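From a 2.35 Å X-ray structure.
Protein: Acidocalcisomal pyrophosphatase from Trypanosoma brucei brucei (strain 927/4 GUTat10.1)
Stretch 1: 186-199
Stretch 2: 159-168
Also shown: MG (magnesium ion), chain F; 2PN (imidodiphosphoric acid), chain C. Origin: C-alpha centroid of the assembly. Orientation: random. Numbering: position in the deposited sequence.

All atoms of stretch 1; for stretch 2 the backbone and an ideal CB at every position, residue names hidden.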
ATOM      1  N   PRO A 186       7.186 -14.739 -36.523  1.00 64.01           N
ATOM      2  CA  PRO A 186       7.268 -14.510 -35.073  1.00 63.32           C
ATOM      3  C   PRO A 186       5.867 -14.424 -34.441  1.00 62.22           C
ATOM      4  O   PRO A 186       5.009 -13.720 -34.966  1.00 62.54           O
ATOM      5  CB  PRO A 186       8.022 -13.183 -34.969  1.00 64.01           C
ATOM      6  CG  PRO A 186       8.856 -13.141 -36.211  1.00 64.90           C
ATOM      7  CD  PRO A 186       8.013 -13.780 -37.279  1.00 64.83           C
ATOM      8  N   ARG A 187       5.642 -15.151 -33.349  1.00 61.66           N
ATOM      9  CA  ARG A 187       4.302 -15.325 -32.792  1.00 60.52           C
ATOM     10  C   ARG A 187       3.824 -14.176 -31.896  1.00 60.05           C
ATOM     11  O   ARG A 187       4.509 -13.764 -30.957  1.00 59.71           O
ATOM     12  CB  ARG A 187       4.251 -16.645 -32.019  1.00 59.36           C
ATOM     13  CG  ARG A 187       2.974 -16.922 -31.246  1.00 57.89           C
ATOM     14  CD  ARG A 187       3.138 -18.190 -30.408  1.00 56.59           C
ATOM     15  NE  ARG A 187       1.960 -18.516 -29.609  1.00 55.28           N
ATOM     16  CZ  ARG A 187       1.959 -19.354 -28.574  1.00 54.17           C
ATOM     17  NH1 ARG A 187       3.085 -19.944 -28.176  1.00 53.49           N
ATOM     18  NH2 ARG A 187       0.830 -19.592 -27.915  1.00 52.88           N
ATOM     19  N   PHE A 188       2.635 -13.665 -32.202  1.00 58.61           N
ATOM     20  CA  PHE A 188       1.932 -12.738 -31.317  1.00 57.98           C
ATOM     21  C   PHE A 188       0.621 -13.378 -30.916  1.00 57.11           C
ATOM     22  O   PHE A 188      -0.009 -14.039 -31.735  1.00 57.39           O
ATOM     23  CB  PHE A 188       1.663 -11.390 -31.990  1.00 59.00           C
ATOM     24  CG  PHE A 188       2.905 -10.619 -32.341  1.00 60.02           C
ATOM     25  CD1 PHE A 188       3.357  -9.598 -31.516  1.00 59.86           C
ATOM     26  CD2 PHE A 188       3.620 -10.911 -33.495  1.00 60.84           C
ATOM     27  CE1 PHE A 188       4.494  -8.890 -31.830  1.00 60.69           C
ATOM     28  CE2 PHE A 188       4.753 -10.197 -33.818  1.00 61.78           C
ATOM     29  CZ  PHE A 188       5.190  -9.186 -32.984  1.00 61.81           C
ATOM     30  N   TYR A 189       0.214 -13.205 -29.663  1.00 59.58           N
ATOM     31  CA  TYR A 189      -1.099 -13.676 -29.251  1.00 58.87           C
ATOM     32  C   TYR A 189      -2.179 -13.052 -30.121  1.00 59.81           C
ATOM     33  O   TYR A 189      -2.233 -11.833 -30.278  1.00 60.57           O
ATOM     34  CB  TYR A 189      -1.382 -13.327 -27.803  1.00 57.29           C
ATOM     35  CG  TYR A 189      -0.612 -14.105 -26.789  1.00 56.11           C
ATOM     36  CD1 TYR A 189      -0.431 -15.475 -26.923  1.00 55.75           C
ATOM     37  CD2 TYR A 189      -0.087 -13.475 -25.669  1.00 55.09           C
ATOM     38  CE1 TYR A 189       0.261 -16.182 -25.977  1.00 54.67           C
ATOM     39  CE2 TYR A 189       0.608 -14.173 -24.720  1.00 53.87           C
ATOM     40  CZ  TYR A 189       0.783 -15.523 -24.876  1.00 53.85           C
ATOM     41  OH  TYR A 189       1.468 -16.226 -23.917  1.00 52.90           O
ATOM     42  N   LYS A 190      -3.045 -13.884 -30.675  1.00 61.22           N
ATOM     43  CA  LYS A 190      -4.146 -13.375 -31.469  1.00 61.82           C
ATOM     44  C   LYS A 190      -5.318 -12.995 -30.565  1.00 61.03           C
ATOM     45  O   LYS A 190      -6.028 -12.021 -30.830  1.00 61.74           O
ATOM     46  CB  LYS A 190      -4.571 -14.411 -32.500  1.00 62.29           C
ATOM     47  CG  LYS A 190      -5.572 -13.919 -33.496  1.00 63.29           C
ATOM     48  CD  LYS A 190      -5.794 -14.981 -34.559  1.00 64.11           C
ATOM     49  CE  LYS A 190      -6.998 -14.670 -35.428  1.00 64.66           C
ATOM     50  NZ  LYS A 190      -7.309 -15.846 -36.295  1.00 65.29           N
ATOM     51  N   HIS A 191      -5.481 -13.738 -29.475  1.00 60.88           N
ATOM     52  CA  HIS A 191      -6.618 -13.575 -28.573  1.00 59.95           C
ATOM     53  C   HIS A 191      -6.685 -12.202 -27.922  1.00 59.98           C
ATOM     54  O   HIS A 191      -7.765 -11.657 -27.711  1.00 59.92           O
ATOM     55  CB  HIS A 191      -6.574 -14.646 -27.485  1.00 58.54           C
ATOM     56  CG  HIS A 191      -7.694 -14.558 -26.495  1.00 57.49           C
ATOM     57  ND1 HIS A 191      -9.022 -14.546 -26.868  1.00 57.94           N
ATOM     58  CD2 HIS A 191      -7.683 -14.493 -25.140  1.00 56.17           C
ATOM     59  CE1 HIS A 191      -9.781 -14.467 -25.788  1.00 56.90           C
ATOM     60  NE2 HIS A 191      -8.993 -14.448 -24.728  1.00 55.93           N
ATOM     61  N   GLY A 192      -5.516 -11.662 -27.593  1.00 59.01           N
ATOM     62  CA  GLY A 192      -5.408 -10.373 -26.938  1.00 58.70           C
ATOM     63  C   GLY A 192      -4.078 -10.270 -26.217  1.00 57.91           C
ATOM     64  O   GLY A 192      -3.214 -11.137 -26.366  1.00 57.76           O
ATOM     65  N   ASP A 193      -3.913  -9.221 -25.424  1.00 57.62           N
ATOM     66  CA  ASP A 193      -2.704  -9.080 -24.639  1.00 56.76           C
ATOM     67  C   ASP A 193      -2.729  -9.969 -23.395  1.00 54.86           C
ATOM     68  O   ASP A 193      -3.796 -10.284 -22.840  1.00 53.88           O
ATOM     69  CB  ASP A 193      -2.487  -7.623 -24.231  1.00 55.82           C
ATOM     70  CG  ASP A 193      -2.281  -6.718 -25.420  1.00 57.57           C
ATOM     71  OD1 ASP A 193      -1.192  -6.800 -26.025  1.00 58.53           O
ATOM     72  OD2 ASP A 193      -3.195  -5.933 -25.761  1.00 58.09           O
ATOM     73  N   MET A 194      -1.532 -10.389 -22.999  1.00 56.19           N
ATOM     74  CA  MET A 194      -1.289 -11.006 -21.709  1.00 54.38           C
ATOM     75  C   MET A 194      -1.429  -9.886 -20.697  1.00 53.21           C
ATOM     76  O   MET A 194      -0.798  -8.844 -20.844  1.00 53.29           O
ATOM     77  CB  MET A 194       0.109 -11.658 -21.674  1.00 54.63           C
ATOM     78  CG  MET A 194       0.584 -12.163 -20.315  1.00 53.06           C
ATOM     79  SD  MET A 194      -0.492 -13.432 -19.630  1.00 52.50           S
ATOM     80  CE  MET A 194      -0.319 -14.713 -20.873  1.00 53.78           C
ATOM     81  N   MET A 195      -2.260 -10.090 -19.683  1.00 54.07           N
ATOM     82  CA  MET A 195      -2.678  -8.997 -18.821  1.00 52.97           C
ATOM     83  C   MET A 195      -1.991  -9.045 -17.473  1.00 51.71           C
ATOM     84  O   MET A 195      -2.320  -8.272 -16.568  1.00 50.90           O
ATOM     85  CB  MET A 195      -4.204  -9.033 -18.660  1.00 52.83           C
ATOM     86  CG  MET A 195      -4.886  -9.016 -20.016  1.00 54.66           C
ATOM     87  SD  MET A 195      -6.685  -8.988 -19.995  1.00 54.86           S
ATOM     88  CE  MET A 195      -7.021 -10.604 -19.287  1.00 53.90           C
ATOM     89  N   TRP A 196      -1.036  -9.964 -17.356  1.00 52.73           N
ATOM     90  CA  TRP A 196      -0.153 -10.057 -16.203  1.00 51.79           C
ATOM     91  C   TRP A 196       1.237 -10.397 -16.722  1.00 52.59           C
ATOM     92  O   TRP A 196       1.378 -10.850 -17.859  1.00 53.40           O
ATOM     93  CB  TRP A 196      -0.637 -11.123 -15.223  1.00 51.21           C
ATOM     94  CG  TRP A 196      -2.088 -10.972 -14.900  1.00 50.95           C
ATOM     95  CD1 TRP A 196      -2.620 -10.267 -13.877  1.00 50.20           C
ATOM     96  CD2 TRP A 196      -3.190 -11.517 -15.639  1.00 51.31           C
ATOM     97  NE1 TRP A 196      -3.993 -10.330 -13.922  1.00 50.29           N
ATOM     98  CE2 TRP A 196      -4.368 -11.098 -14.994  1.00 50.93           C
ATOM     99  CE3 TRP A 196      -3.293 -12.322 -16.775  1.00 52.42           C
ATOM    100  CZ2 TRP A 196      -5.637 -11.458 -15.447  1.00 51.29           C
ATOM    101  CZ3 TRP A 196      -4.553 -12.679 -17.228  1.00 52.78           C
ATOM    102  CH2 TRP A 196      -5.709 -12.248 -16.565  1.00 52.14           C
ATOM    103  N   ASN A 197       2.259 -10.170 -15.905  1.00 50.66           N
ATOM    104  CA  ASN A 197       3.598 -10.588 -16.266  1.00 51.28           C
ATOM    105  C   ASN A 197       3.614 -12.095 -16.364  1.00 51.59           C
ATOM    106  O   ASN A 197       3.261 -12.781 -15.403  1.00 50.97           O
ATOM    107  CB  ASN A 197       4.629 -10.122 -15.243  1.00 50.80           C
ATOM    108  CG  ASN A 197       4.730  -8.623 -15.163  1.00 50.48           C
ATOM    109  OD1 ASN A 197       4.960  -7.956 -16.167  1.00 50.95           O
ATOM    110  ND2 ASN A 197       4.574  -8.084 -13.963  1.00 49.54           N
ATOM    111  N   TYR A 198       4.035 -12.595 -17.519  1.00 49.97           N
ATOM    112  CA  TYR A 198       4.058 -14.016 -17.781  1.00 50.45           C
ATOM    113  C   TYR A 198       5.491 -14.487 -18.039  1.00 51.31           C
ATOM    114  O   TYR A 198       6.278 -13.784 -18.665  1.00 51.99           O
ATOM    115  CB  TYR A 198       3.166 -14.337 -18.975  1.00 51.41           C
ATOM    116  CG  TYR A 198       3.078 -15.805 -19.294  1.00 51.78           C
ATOM    117  CD1 TYR A 198       2.219 -16.642 -18.590  1.00 50.88           C
ATOM    118  CD2 TYR A 198       3.865 -16.361 -20.292  1.00 52.92           C
ATOM    119  CE1 TYR A 198       2.142 -17.994 -18.885  1.00 51.15           C
ATOM    120  CE2 TYR A 198       3.794 -17.711 -20.590  1.00 53.15           C
ATOM    121  CZ  TYR A 198       2.933 -18.515 -19.887  1.00 52.29           C
ATOM    122  OH  TYR A 198       2.857 -19.847 -20.184  1.00 52.88           O
ATOM    123  N   GLY A 199       5.829 -15.674 -17.550  1.00 50.36           N
ATOM    124  CA  GLY A 199       7.169 -16.198 -17.741  1.00 51.08           C
ATOM    125  C   GLY A 199       7.345 -17.594 -17.189  1.00 50.94           C
ATOM    126  O   GLY A 199       6.466 -18.438 -17.306  1.00 50.90           O
ATOM    127  N   UNK A 159       5.874  -9.372 -20.778  1.00 52.29           N
ATOM    128  CA  UNK A 159       5.443  -8.353 -19.835  1.00 50.98           C
ATOM    129  C   UNK A 159       3.943  -8.097 -19.883  1.00 50.68           C
ATOM    130  O   UNK A 159       3.271  -8.326 -20.887  1.00 51.73           O
ATOM    131  CB  UNK A 159       6.195  -7.048 -20.106  1.00 50.98           C
ATOM    132  N   UNK A 160       3.447  -7.640 -18.746  1.00 53.16           N
ATOM    133  CA  UNK A 160       2.097  -7.147 -18.586  1.00 52.82           C
ATOM    134  C   UNK A 160       1.700  -6.246 -19.767  1.00 53.81           C
ATOM    135  O   UNK A 160       2.478  -5.373 -20.179  1.00 54.11           O
ATOM    136  CB  UNK A 160       1.968  -6.389 -17.263  1.00 52.82           C
ATOM    137  N   UNK A 161       0.516  -6.493 -20.325  1.00 53.34           N
ATOM    138  CA  UNK A 161      -0.068  -5.660 -21.387  1.00 54.34           C
ATOM    139  C   UNK A 161       0.602  -5.798 -22.752  1.00 56.36           C
ATOM    140  O   UNK A 161       0.489  -4.896 -23.576  1.00 57.24           O
ATOM    141  CB  UNK A 161      -0.012  -4.191 -20.962  1.00 54.34           C
ATOM    142  N   UNK A 162       1.331  -6.887 -22.981  1.00 52.47           N
ATOM    143  CA  UNK A 162       1.949  -7.096 -24.285  1.00 54.37           C
ATOM    144  C   UNK A 162       1.517  -8.442 -24.852  1.00 55.46           C
ATOM    145  O   UNK A 162       0.866  -9.226 -24.160  1.00 54.51           O
ATOM    146  CB  UNK A 162       3.474  -7.020 -24.183  1.00 54.37           C
ATOM    147  N   UNK A 163       1.872  -8.710 -26.105  1.00 54.43           N
ATOM    148  CA  UNK A 163       1.459  -9.964 -26.724  1.00 55.50           C
ATOM    149  C   UNK A 163       2.507 -10.647 -27.624  1.00 56.97           C
ATOM    150  O   UNK A 163       2.206 -11.671 -28.242  1.00 57.41           O
ATOM    151  CB  UNK A 163       0.198  -9.702 -27.551  1.00 55.50           C
ATOM    152  N   UNK A 164       3.724 -10.108 -27.689  1.00 55.57           N
ATOM    153  CA  UNK A 164       4.829 -10.824 -28.349  1.00 56.90           C
ATOM    154  C   UNK A 164       5.188 -12.019 -27.480  1.00 55.39           C
ATOM    155  O   UNK A 164       5.497 -11.851 -26.306  1.00 53.84           O
ATOM    156  CB  UNK A 164       6.043  -9.918 -28.567  1.00 56.90           C
ATOM    157  N   UNK A 165       5.090 -13.221 -28.039  1.00 56.74           N
ATOM    158  CA  UNK A 165       5.260 -14.434 -27.251  1.00 55.44           C
ATOM    159  C   UNK A 165       6.731 -14.863 -27.156  1.00 55.91           C
ATOM    160  O   UNK A 165       7.173 -15.783 -27.839  1.00 56.51           O
ATOM    161  CB  UNK A 165       4.426 -15.565 -27.856  1.00 55.44           C
ATOM    162  N   UNK A 166       7.479 -14.175 -26.302  1.00 54.60           N
ATOM    163  CA  UNK A 166       8.846 -14.556 -26.028  1.00 54.83           C
ATOM    164  C   UNK A 166       8.856 -15.796 -25.137  1.00 53.60           C
ATOM    165  O   UNK A 166       7.901 -16.036 -24.399  1.00 52.31           O
ATOM    166  CB  UNK A 166       9.611 -13.403 -25.374  1.00 54.83           C
ATOM    167  N   UNK A 167       9.929 -16.577 -25.249  1.00 55.42           N
ATOM    168  CA  UNK A 167      10.108 -17.858 -24.577  1.00 54.51           C
ATOM    169  C   UNK A 167      11.601 -18.096 -24.364  1.00 54.99           C
ATOM    170  O   UNK A 167      12.420 -17.732 -25.206  1.00 56.50           O
ATOM    171  CB  UNK A 167       9.481 -18.997 -25.384  1.00 54.51           C
ATOM    172  N   UNK A 168      11.953 -18.726 -23.254  1.00 53.97           N
ATOM    173  CA  UNK A 168      13.284 -19.282 -23.110  1.00 54.51           C
ATOM    174  C   UNK A 168      13.474 -20.334 -24.199  1.00 55.46           C
ATOM    175  O   UNK A 168      12.634 -21.220 -24.340  1.00 54.98           O
ATOM    176  CB  UNK A 168      13.492 -19.877 -21.716  1.00 54.51           C
TER
HETATM  177 MG    MG F 504       5.161 -22.607 -26.036  1.00 56.12          MG
HETATM  178  P1  2PN C 501       2.092 -21.829 -25.008  1.00 55.18           P
HETATM  179  O1  2PN C 501       3.115 -21.978 -26.164  1.00 56.48           O
HETATM  180  O2  2PN C 501       1.504 -23.232 -24.695  1.00 54.34           O
HETATM  181  O3  2PN C 501       1.016 -20.783 -25.413  1.00 55.50           O
HETATM  182  N1  2PN C 501       2.855 -21.215 -23.699  1.00 54.44           N
HETATM  183  P2  2PN C 501       3.947 -22.029 -22.788  0.75 54.10           P
HETATM  184  O4  2PN C 501       5.097 -22.611 -23.687  1.00 55.20           O
HETATM  185  O5  2PN C 501       3.207 -23.179 -22.133  1.00 52.94           O
HETATM  186  O6  2PN C 501       4.521 -21.135 -21.779  1.00 53.27           O

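Position 159 opens the stretch with its CA-to-CB bond pointing away from stretch 1, and phi of -65° with psi of 153° suits many residues, proline among them. Pro159 is deposited; it begins a type II turn that ends at 162.

At position 160, CA-to-CB points sideways, and the ideal CB lies 3.6 Å from Asn197 OD1. Beyond it the carbonyl of Met195 offers an acceptor, so a long polar or basic chain would suit, though an apolar one could also pack. It is Lys160, whose NZ makes a weak hydrogen bond to Met195 O (3.5 Å). Lys160 N donates to Asn197 OD1 at 3.0 Å.

Position 161 has a positive phi (72/20), the third place of the turn, where glycine or asparagine is common. CB points away, so size is not limited by stretch 1. Trp161 adopts the left-handed angles, and Trp161 N donates to Met194 O (2.7 Å).

Position 162 also points away, and a small polar residue would suit the end of the turn, though the backbone can close it with any residue but proline. In Thr162 the closure is the backbone bond from Thr162 N to Pro159 O (3.2 Å), and Thr162 OG1 adds a second link to the same carbonyl, Pro159 O, at 2.7 Å. Thr162 O receives Met194 N at 2.9 Å.

Position 163 points toward stretch 1. Its ideal CB is 3.6 Å from Asp193 OD1, and the carboxylate invites a donor, preferably a positive charge; lysine, arginine or a neutral donor might serve. Arg163 gives a two-pronged answer, NE to Asp193 OD1 at 3.0 Å and NH2 to Asp193 OD2 at 2.8 Å, a salt bridge with nearly straight hydrogen bonds. One guanidinium face lies against the backbone of Gly192 and Asp193. Arg163 O takes the hydrogen of Tyr189 N (2.9 Å).

Position 164 points sideways, with its ideal CB 3.8 Å from Phe188 CE1, so a small apolar group fits easily. Ala164 makes that contact with its methyl group.

At position 165 CA-to-CB points toward stretch 1, the ideal CB of 165 lying 3.6 Å from Arg187 O and 4.6 Å from Tyr189 CE1. A long chain could bend from there to the imidodiphosphate, and near such a negative ligand a basic one is attractive. Lys165 lies with CD over one face of the Arg187 guanidinium and brings NZ to 3.0 Å from N1 of 2PN. The like charges, Arg187 NH1 and Lys165 NZ, stand 4.4 Å apart beside the anionic ligand. Lys165 N donates to Arg187 O (3.0 Å).

Position 166 points away and leaves the choice open; it is Phe166.

Position 167 points sideways, but the magnesium nearby favours an acidic chain. Glu167 OE2 binds MG at 2.2 Å and also bridges to Lys165 NZ (2.8 Å).

At 168 stretch 1 sets no demand, so many side chains would do; it is Ile168.

Stretch 2 (159-168) PKWTRAKFEI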
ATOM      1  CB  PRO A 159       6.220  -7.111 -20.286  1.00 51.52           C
ATOM      2  CG  PRO A 159       7.396  -7.659 -21.032  1.00 52.72           C
ATOM      3  CD  PRO A 159       6.821  -8.832 -21.759  1.00 53.75           C
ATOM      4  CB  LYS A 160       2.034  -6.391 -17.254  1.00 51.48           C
ATOM      5  CG  LYS A 160       0.674  -6.095 -16.690  1.00 50.94           C
ATOM      6  CD  LYS A 160       0.877  -5.333 -15.383  1.00 50.10           C
ATOM      7  CE  LYS A 160      -0.407  -5.102 -14.651  1.00 49.20           C
ATOM      8  NZ  LYS A 160      -0.846  -6.361 -14.066  1.00 49.33           N
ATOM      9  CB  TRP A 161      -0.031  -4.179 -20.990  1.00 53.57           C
ATOM     10  CG  TRP A 161      -0.668  -3.894 -19.675  1.00 52.08           C
ATOM     11  CD1 TRP A 161      -1.826  -4.420 -19.195  1.00 51.62           C
ATOM     12  CD2 TRP A 161      -0.160  -3.030 -18.656  1.00 50.73           C
ATOM     13  NE1 TRP A 161      -2.085  -3.926 -17.938  1.00 50.56           N
ATOM     14  CE2 TRP A 161      -1.072  -3.070 -17.585  1.00 50.12           C
ATOM     15  CE3 TRP A 161       0.987  -2.235 -18.542  1.00 50.76           C
ATOM     16  CZ2 TRP A 161      -0.875  -2.345 -16.411  1.00 49.21           C
ATOM     17  CZ3 TRP A 161       1.184  -1.519 -17.375  1.00 49.85           C
ATOM     18  CH2 TRP A 161       0.252  -1.574 -16.327  1.00 49.19           C
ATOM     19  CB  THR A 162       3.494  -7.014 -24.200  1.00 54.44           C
ATOM     20  OG1 THR A 162       4.019  -8.148 -23.492  1.00 53.56           O
ATOM     21  CG2 THR A 162       3.904  -5.723 -23.493  1.00 52.93           C
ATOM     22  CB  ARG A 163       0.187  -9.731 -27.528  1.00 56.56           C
ATOM     23  CG  ARG A 163       0.359  -8.817 -28.721  1.00 58.71           C
ATOM     24  CD  ARG A 163      -0.978  -8.663 -29.449  1.00 59.45           C
ATOM     25  NE  ARG A 163      -1.954  -7.928 -28.648  1.00 58.65           N
ATOM     26  CZ  ARG A 163      -3.256  -7.883 -28.916  1.00 59.08           C
ATOM     27  NH1 ARG A 163      -3.737  -8.540 -29.963  1.00 59.70           N
ATOM     28  NH2 ARG A 163      -4.085  -7.188 -28.138  1.00 58.14           N
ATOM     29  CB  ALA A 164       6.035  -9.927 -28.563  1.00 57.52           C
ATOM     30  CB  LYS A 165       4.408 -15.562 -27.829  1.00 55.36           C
ATOM     31  CG  LYS A 165       3.743 -16.450 -26.785  1.00 54.02           C
ATOM     32  CD  LYS A 165       4.723 -17.367 -26.084  1.00 53.41           C
ATOM     33  CE  LYS A 165       4.032 -18.269 -25.064  1.00 51.72           C
ATOM     34  NZ  LYS A 165       5.001 -19.153 -24.324  1.00 51.22           N
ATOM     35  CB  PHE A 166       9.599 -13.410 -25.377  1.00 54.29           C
ATOM     36  CG  PHE A 166       9.732 -12.206 -26.258  1.00 55.75           C
ATOM     37  CD1 PHE A 166       9.029 -11.043 -25.981  1.00 54.92           C
ATOM     38  CD2 PHE A 166      10.546 -12.240 -27.372  1.00 57.68           C
ATOM     39  CE1 PHE A 166       9.154  -9.936 -26.791  1.00 56.08           C
ATOM     40  CE2 PHE A 166      10.684 -11.135 -28.184  1.00 59.11           C
ATOM     41  CZ  PHE A 166       9.979  -9.980 -27.904  1.00 58.19           C
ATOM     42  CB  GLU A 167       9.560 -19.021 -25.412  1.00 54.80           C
ATOM     43  CG  GLU A 167       8.066 -19.258 -25.343  1.00 54.22           C
ATOM     44  CD  GLU A 167       7.630 -20.502 -26.130  1.00 54.74           C
ATOM     45  OE1 GLU A 167       8.511 -21.205 -26.691  1.00 55.45           O
ATOM     46  OE2 GLU A 167       6.397 -20.771 -26.192  1.00 54.19           O
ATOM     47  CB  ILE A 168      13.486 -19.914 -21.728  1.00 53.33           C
ATOM     48  CG1 ILE A 168      13.403 -18.833 -20.641  1.00 52.26           C
ATOM     49  CG2 ILE A 168      14.790 -20.665 -21.689  1.00 53.78           C
ATOM     50  CD1 ILE A 168      13.543 -19.367 -19.233  1.00 50.98           C
TER
HETATM   51  O   HOH W   1       0.975  -8.355 -13.318  1.00 52.14           O
HETATM   52  O   HOH W   2      -2.310  -9.917 -32.356  1.00 62.27           O
HETATM   53  O   HOH W   3       7.149 -23.595 -26.086  1.00 56.80           O
HETATM   54  O   HOH W   4       4.329 -24.532 -26.287  0.64 55.93           O
HETATM   55  O   HOH W   5       5.068 -22.954 -28.048  1.00 56.15           O
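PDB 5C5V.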